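Local structure of putative exported protein (Peptoclostridium difficile, 5TTA) at residues Ile39-Asn44 with Ser208-Val213; Asn60-Thr65 with Tyr75-Leu80. The protein is of unknown function but is made with a signal sequence, consistent with export, and belongs to a family of the E-set clan. All blocks are in the same frame, centred on the assembly; numbering follows the deposited sequence.

Interaction 1: Ile39-Asn44 with Ser208-Val213; sequences IPLFIN and SCVKQV
Val210 and Val213 form the inner side of this contact, where Pro40, Leu41 and Ile43 lean on them mostly through aliphatic groups. Leu41, its CG anti to the backbone N (chi1 -180°), crosses Val213 obliquely, and its CD2 lies 3.8 Å from Val213 CG1. The other branch of that valine, CG2, sits between backbone N and carbonyl carbon and meets the rigid ring of Pro40 at CG, 3.8 Å away. Ile43 is fully extended (chi2 -180°), so CD1 reaches across to Ser208 CB at 3.7 Å, while Val210 CG2 runs past it in the opposite sense, 3.9 Å from CD1. Small Ser208 accepts this methyl, and its OG and Ser46 OG are hydrogen-bonded. Val210 CG2 also rests 3.5 Å from Leu41 O. Strands 41-44 and 208-213 run nearly antiparallel, at 167°, but face each other as layers of two different sheets, a beta-sandwich-like packing in which branched aliphatic residues fill the interface. Lys211 and Gln212, both opposite Glu76, form a classic beta bulge, which lets Val210 and Val213, three residues apart, both point inward. On the outer sides, Phe42 turns away to a more exposed position, Cys209 turns away and packs on Tyr226 and Trp229 of helix 226-233, and Lys211 NZ forms a salt bridge with Glu76.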
loop_
_atom_site.group_PDB
_atom_site.type_symbol
_atom_site.label_atom_id
_atom_site.label_comp_id
_atom_site.label_asym_id
_atom_site.label_seq_id
_atom_site.Cartn_x
_atom_site.Cartn_y
_atom_site.Cartn_z
ATOM N N ILE A 39 -31.455 -8.711 3.081
ATOM C CA ILE A 39 -30.412 -7.750 2.743
ATOM C C ILE A 39 -29.448 -7.680 3.925
ATOM O O ILE A 39 -29.876 -7.442 5.067
ATOM C CB ILE A 39 -31.011 -6.382 2.382
ATOM C CG1 ILE A 39 -31.841 -6.467 1.088
ATOM C CG2 ILE A 39 -29.913 -5.394 2.108
ATOM C CD1 ILE A 39 -33.232 -7.114 1.192
ATOM N N PRO A 40 -28.154 -7.946 3.712
ATOM C CA PRO A 40 -27.210 -7.955 4.842
ATOM C C PRO A 40 -26.810 -6.560 5.309
ATOM O O PRO A 40 -26.277 -6.420 6.419
ATOM C CB PRO A 40 -26.008 -8.730 4.280
ATOM C CG PRO A 40 -26.037 -8.422 2.798
ATOM C CD PRO A 40 -27.523 -8.397 2.453
ATOM N N LEU A 41 -27.008 -5.527 4.501
ATOM C CA LEU A 41 -26.625 -4.159 4.859
ATOM C C LEU A 41 -27.868 -3.296 4.723
ATOM O O LEU A 41 -28.407 -3.152 3.622
ATOM C CB LEU A 41 -25.496 -3.646 3.962
ATOM C CG LEU A 41 -24.975 -2.233 4.203
ATOM C CD1 LEU A 41 -24.409 -2.123 5.645
ATOM C CD2 LEU A 41 -23.889 -1.915 3.194
ATOM N N PHE A 42 -28.341 -2.752 5.836
ATOM C CA PHE A 42 -29.612 -2.048 5.889
ATOM C C PHE A 42 -29.381 -0.556 5.803
ATOM O O PHE A 42 -28.613 -0.002 6.595
ATOM C CB PHE A 42 -30.360 -2.348 7.189
ATOM C CG PHE A 42 -31.803 -1.954 7.154
ATOM C CD1 PHE A 42 -32.236 -0.774 7.727
ATOM C CD2 PHE A 42 -32.743 -2.789 6.556
ATOM C CE1 PHE A 42 -33.581 -0.420 7.703
ATOM C CE2 PHE A 42 -34.087 -2.442 6.520
ATOM C CZ PHE A 42 -34.506 -1.252 7.095
ATOM N N ILE A 43 -30.066 0.110 4.881
ATOM C CA ILE A 43 -29.964 1.562 4.818
ATOM C C ILE A 43 -31.126 2.133 5.615
ATOM O O ILE A 43 -32.282 2.068 5.192
ATOM C CB ILE A 43 -29.942 2.096 3.381
ATOM C CG1 ILE A 43 -28.719 1.565 2.655
ATOM C CG2 ILE A 43 -29.898 3.647 3.404
ATOM C CD1 ILE A 43 -28.609 2.044 1.224
ATOM N N ASN A 44 -30.815 2.711 6.773
ATOM C CA ASN A 44 -31.831 3.335 7.615
ATOM C C ASN A 44 -32.298 4.669 7.066
ATOM O O ASN A 44 -33.470 5.032 7.259
ATOM C CB ASN A 44 -31.286 3.526 9.037
ATOM C CG ASN A 44 -30.885 2.217 9.660
ATOM O OD1 ASN A 44 -31.735 1.353 9.886
ATOM N ND2 ASN A 44 -29.589 2.036 9.897
ATOM N N SER A 208 -31.460 5.696 -1.804
ATOM C CA SER A 208 -30.304 4.841 -2.007
ATOM C C SER A 208 -30.694 3.370 -2.086
ATOM O O SER A 208 -31.803 2.959 -1.702
ATOM C CB SER A 208 -29.268 5.041 -0.901
ATOM O OG SER A 208 -29.051 6.438 -0.691
ATOM N N CYS A 209 -29.765 2.581 -2.628
ATOM C CA CYS A 209 -29.963 1.137 -2.727
ATOM C C CYS A 209 -28.600 0.469 -2.688
ATOM O O CYS A 209 -27.683 0.895 -3.403
ATOM C CB CYS A 209 -30.707 0.766 -4.023
ATOM S SG CYS A 209 -31.136 -0.997 -4.221
ATOM N N VAL A 210 -28.484 -0.570 -1.860
ATOM C CA VAL A 210 -27.290 -1.406 -1.830
ATOM C C VAL A 210 -27.208 -2.185 -3.129
ATOM O O VAL A 210 -28.174 -2.855 -3.514
ATOM C CB VAL A 210 -27.332 -2.368 -0.641
ATOM C CG1 VAL A 210 -26.117 -3.299 -0.678
ATOM C CG2 VAL A 210 -27.398 -1.589 0.693
ATOM N N LYS A 211 -26.067 -2.094 -3.806
ATOM C CA LYS A 211 -25.831 -2.833 -5.041
ATOM C C LYS A 211 -25.196 -4.181 -4.735
ATOM O O LYS A 211 -25.661 -5.217 -5.211
ATOM C CB LYS A 211 -24.963 -1.990 -5.988
ATOM C CG LYS A 211 -24.577 -2.641 -7.333
ATOM C CD LYS A 211 -23.856 -1.601 -8.211
ATOM C CE LYS A 211 -23.491 -2.144 -9.605
ATOM N NZ LYS A 211 -22.274 -3.000 -9.568
ATOM N N GLN A 212 -24.170 -4.191 -3.900
ATOM C CA GLN A 212 -23.561 -5.437 -3.446
ATOM C C GLN A 212 -22.767 -5.167 -2.173
ATOM O O GLN A 212 -22.478 -4.018 -1.827
ATOM C CB GLN A 212 -22.645 -6.036 -4.517
ATOM C CG GLN A 212 -21.440 -5.179 -4.889
ATOM C CD GLN A 212 -20.474 -5.946 -5.794
ATOM O OE1 GLN A 212 -20.825 -6.328 -6.901
ATOM N NE2 GLN A 212 -19.270 -6.195 -5.302
ATOM N N VAL A 213 -22.383 -6.244 -1.497
ATOM C CA VAL A 213 -21.473 -6.143 -0.353
ATOM C C VAL A 213 -20.488 -7.297 -0.423
ATOM O O VAL A 213 -20.766 -8.353 -1.005
ATOM C CB VAL A 213 -22.154 -6.128 1.045
ATOM C CG1 VAL A 213 -23.320 -5.117 1.152
ATOM C CG2 VAL A 213 -22.550 -7.503 1.499
#

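Interaction 2: Asn60-Thr65 with Tyr75-Leu80; sequences NVISLT and YEITCL
Aliphatic contacts dominate where alternate residues of 60-65 and 75-80 point at one another. Leu64 and Ile77 meet tip to tip, with Leu64 CD2 3.7 Å from Ile77 CD1; both side chains are extended, which carries their methyls into the middle of the gap. Ile62, also extended, brings CD1 to 4.4 Å from Ile77 CG2, a looser touch. These long, flexible or branched chains suit strands whose axes come no closer than 10.8 Å, a separation that side chains alone must bridge.

Sulfur contacts lie toward the Asn60 end. Cys79 SG, anti to its carbonyl carbon, sits 3.9 Å from Ile62 CD1 and 3.7 Å from Asn60 OD1, so a small polarisable group fits between an apolar and a polar neighbour.

The aromatic contact is at the other end. Tyr75 adopts the crowded first torsion (chi1 60°), its CG between backbone N and carbonyl carbon, and Leu64 crosses it obliquely, Leu64 CD1 lying 3.9 Å from Tyr75 CE2. One face of the ring receives Ile77 CD1 from its own strand, 3.8 Å above the plane and offset toward the rim. The buried phenol is satisfied by a hydrogen bond between OH and Asp186 on strand 183-189, the neighbour of strand 58-66, so its polar tip reaches the facing sheet.

These two strands run at 130° to each other, in two sheets packed face to face as in a beta sandwich, consistent with the E-set clan.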
loop_
_atom_site.group_PDB
_atom_site.type_symbol
_atom_site.label_atom_id
_atom_site.label_comp_id
_atom_site.label_asym_id
_atom_site.label_seq_id
_atom_site.Cartn_x
_atom_site.Cartn_y
_atom_site.Cartn_z
ATOM N N ASN A 60 -23.824 14.096 2.246
ATOM C CA ASN A 60 -24.814 13.019 2.128
ATOM C C ASN A 60 -24.487 11.995 3.212
ATOM O O ASN A 60 -23.460 11.312 3.129
ATOM C CB ASN A 60 -24.703 12.450 0.712
ATOM C CG ASN A 60 -25.547 11.201 0.479
ATOM O OD1 ASN A 60 -25.305 10.458 -0.482
ATOM N ND2 ASN A 60 -26.505 10.979 1.310
ATOM N N VAL A 61 -25.309 11.909 4.251
ATOM C CA VAL A 61 -25.031 11.014 5.373
ATOM C C VAL A 61 -25.934 9.792 5.246
ATOM O O VAL A 61 -27.165 9.900 5.332
ATOM C CB VAL A 61 -25.229 11.718 6.718
ATOM C CG1 VAL A 61 -24.934 10.725 7.881
ATOM C CG2 VAL A 61 -24.285 12.965 6.798
ATOM N N ILE A 62 -25.318 8.635 5.023
ATOM C CA ILE A 62 -26.026 7.359 4.864
ATOM C C ILE A 62 -25.915 6.590 6.174
ATOM O O ILE A 62 -24.805 6.233 6.601
ATOM C CB ILE A 62 -25.446 6.549 3.693
ATOM C CG1 ILE A 62 -25.389 7.451 2.455
ATOM C CG2 ILE A 62 -26.307 5.284 3.457
ATOM C CD1 ILE A 62 -24.702 6.843 1.253
ATOM N N SER A 63 -27.059 6.352 6.819
ATOM C CA SER A 63 -27.089 5.622 8.082
ATOM C C SER A 63 -27.279 4.142 7.773
ATOM O O SER A 63 -28.277 3.753 7.148
ATOM C CB SER A 63 -28.187 6.163 8.988
ATOM O OG SER A 63 -28.385 5.290 10.086
ATOM N N LEU A 64 -26.293 3.335 8.151
ATOM C CA LEU A 64 -26.217 1.916 7.837
ATOM C C LEU A 64 -26.277 1.053 9.095
ATOM O O LEU A 64 -25.833 1.454 10.190
ATOM C CB LEU A 64 -24.907 1.597 7.099
ATOM C CG LEU A 64 -24.600 2.359 5.815
ATOM C CD1 LEU A 64 -23.146 2.119 5.407
ATOM C CD2 LEU A 64 -25.544 1.886 4.723
ATOM N N THR A 65 -26.794 -0.159 8.914
ATOM C CA THR A 65 -26.802 -1.199 9.944
ATOM C C THR A 65 -26.384 -2.506 9.278
ATOM O O THR A 65 -27.023 -2.918 8.312
ATOM C CB THR A 65 -28.193 -1.368 10.580
ATOM O OG1 THR A 65 -28.570 -0.173 11.290
ATOM C CG2 THR A 65 -28.217 -2.582 11.529
ATOM N N TYR A 75 -18.559 -2.420 0.192
ATOM C CA TYR A 75 -19.931 -2.325 -0.294
ATOM C C TYR A 75 -19.946 -1.438 -1.522
ATOM O O TYR A 75 -18.991 -0.716 -1.804
ATOM C CB TYR A 75 -20.919 -1.802 0.784
ATOM C CG TYR A 75 -20.612 -0.415 1.344
ATOM C CD1 TYR A 75 -20.605 0.719 0.517
ATOM C CD2 TYR A 75 -20.396 -0.230 2.701
ATOM C CE1 TYR A 75 -20.336 1.983 1.022
ATOM C CE2 TYR A 75 -20.142 1.022 3.220
ATOM C CZ TYR A 75 -20.115 2.126 2.382
ATOM O OH TYR A 75 -19.852 3.375 2.918
ATOM N N GLU A 76 -21.041 -1.518 -2.267
ATOM C CA GLU A 76 -21.364 -0.549 -3.307
ATOM C C GLU A 76 -22.788 -0.089 -3.051
ATOM O O GLU A 76 -23.704 -0.917 -2.960
ATOM C CB GLU A 76 -21.216 -1.140 -4.715
ATOM C CG GLU A 76 -19.795 -1.605 -4.987
ATOM C CD GLU A 76 -19.588 -2.185 -6.380
ATOM O OE1 GLU A 76 -18.434 -2.578 -6.677
ATOM O OE2 GLU A 76 -20.558 -2.247 -7.171
ATOM N N ILE A 77 -22.973 1.222 -2.923
ATOM C CA ILE A 77 -24.275 1.793 -2.606
ATOM C C ILE A 77 -24.554 2.908 -3.597
ATOM O O ILE A 77 -23.744 3.837 -3.729
ATOM C CB ILE A 77 -24.335 2.326 -1.163
ATOM C CG1 ILE A 77 -24.281 1.160 -0.175
ATOM C CG2 ILE A 77 -25.601 3.133 -0.962
ATOM C CD1 ILE A 77 -24.276 1.624 1.301
ATOM N N THR A 78 -25.686 2.814 -4.313
ATOM C CA THR A 78 -25.996 3.793 -5.347
ATOM C C THR A 78 -27.023 4.775 -4.806
ATOM O O THR A 78 -28.003 4.370 -4.176
ATOM C CB THR A 78 -26.529 3.125 -6.621
ATOM O OG1 THR A 78 -25.508 2.296 -7.187
ATOM C CG2 THR A 78 -26.936 4.184 -7.666
ATOM N N CYS A 79 -26.803 6.065 -5.069
ATOM C CA CYS A 79 -27.726 7.115 -4.668
ATOM C C CYS A 79 -28.253 7.881 -5.876
ATOM O O CYS A 79 -27.578 8.001 -6.904
ATOM C CB CYS A 79 -27.085 8.131 -3.736
ATOM S SG CYS A 79 -26.485 7.419 -2.164
ATOM N N LEU A 80 -29.450 8.417 -5.686
ATOM C CA LEU A 80 -30.198 9.246 -6.617
ATOM C C LEU A 80 -30.697 10.449 -5.843
ATOM O O LEU A 80 -30.927 10.357 -4.635
ATOM C CB LEU A 80 -31.391 8.477 -7.209
ATOM C CG LEU A 80 -30.989 7.203 -7.945
ATOM C CD1 LEU A 80 -32.285 6.445 -8.364
ATOM C CD2 LEU A 80 -30.206 7.555 -9.192
#

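Overall arrangement
Starting from the N terminus, strand 41-50 supplies the first half of interaction 1 and leads directly to strand 58-66, its antiparallel neighbour, which supplies the first half of interaction 2. The chain then crosses to the other sheet, and strand 72-82 closes interaction 2 as a short loop, with nine residues between its segments. Helices 143-150 and 156-175 and strand 183-189 follow before strand 205-215, beside strand 72-82, closes the much wider loop of interaction 1, which therefore encloses interaction 2 entirely. Both contacts join the same two sheets. Their centres lie about 7 Å apart, and they meet through Asn44 with Ser63 and Thr65 in one sheet and Ser208 with Cys79 in the other.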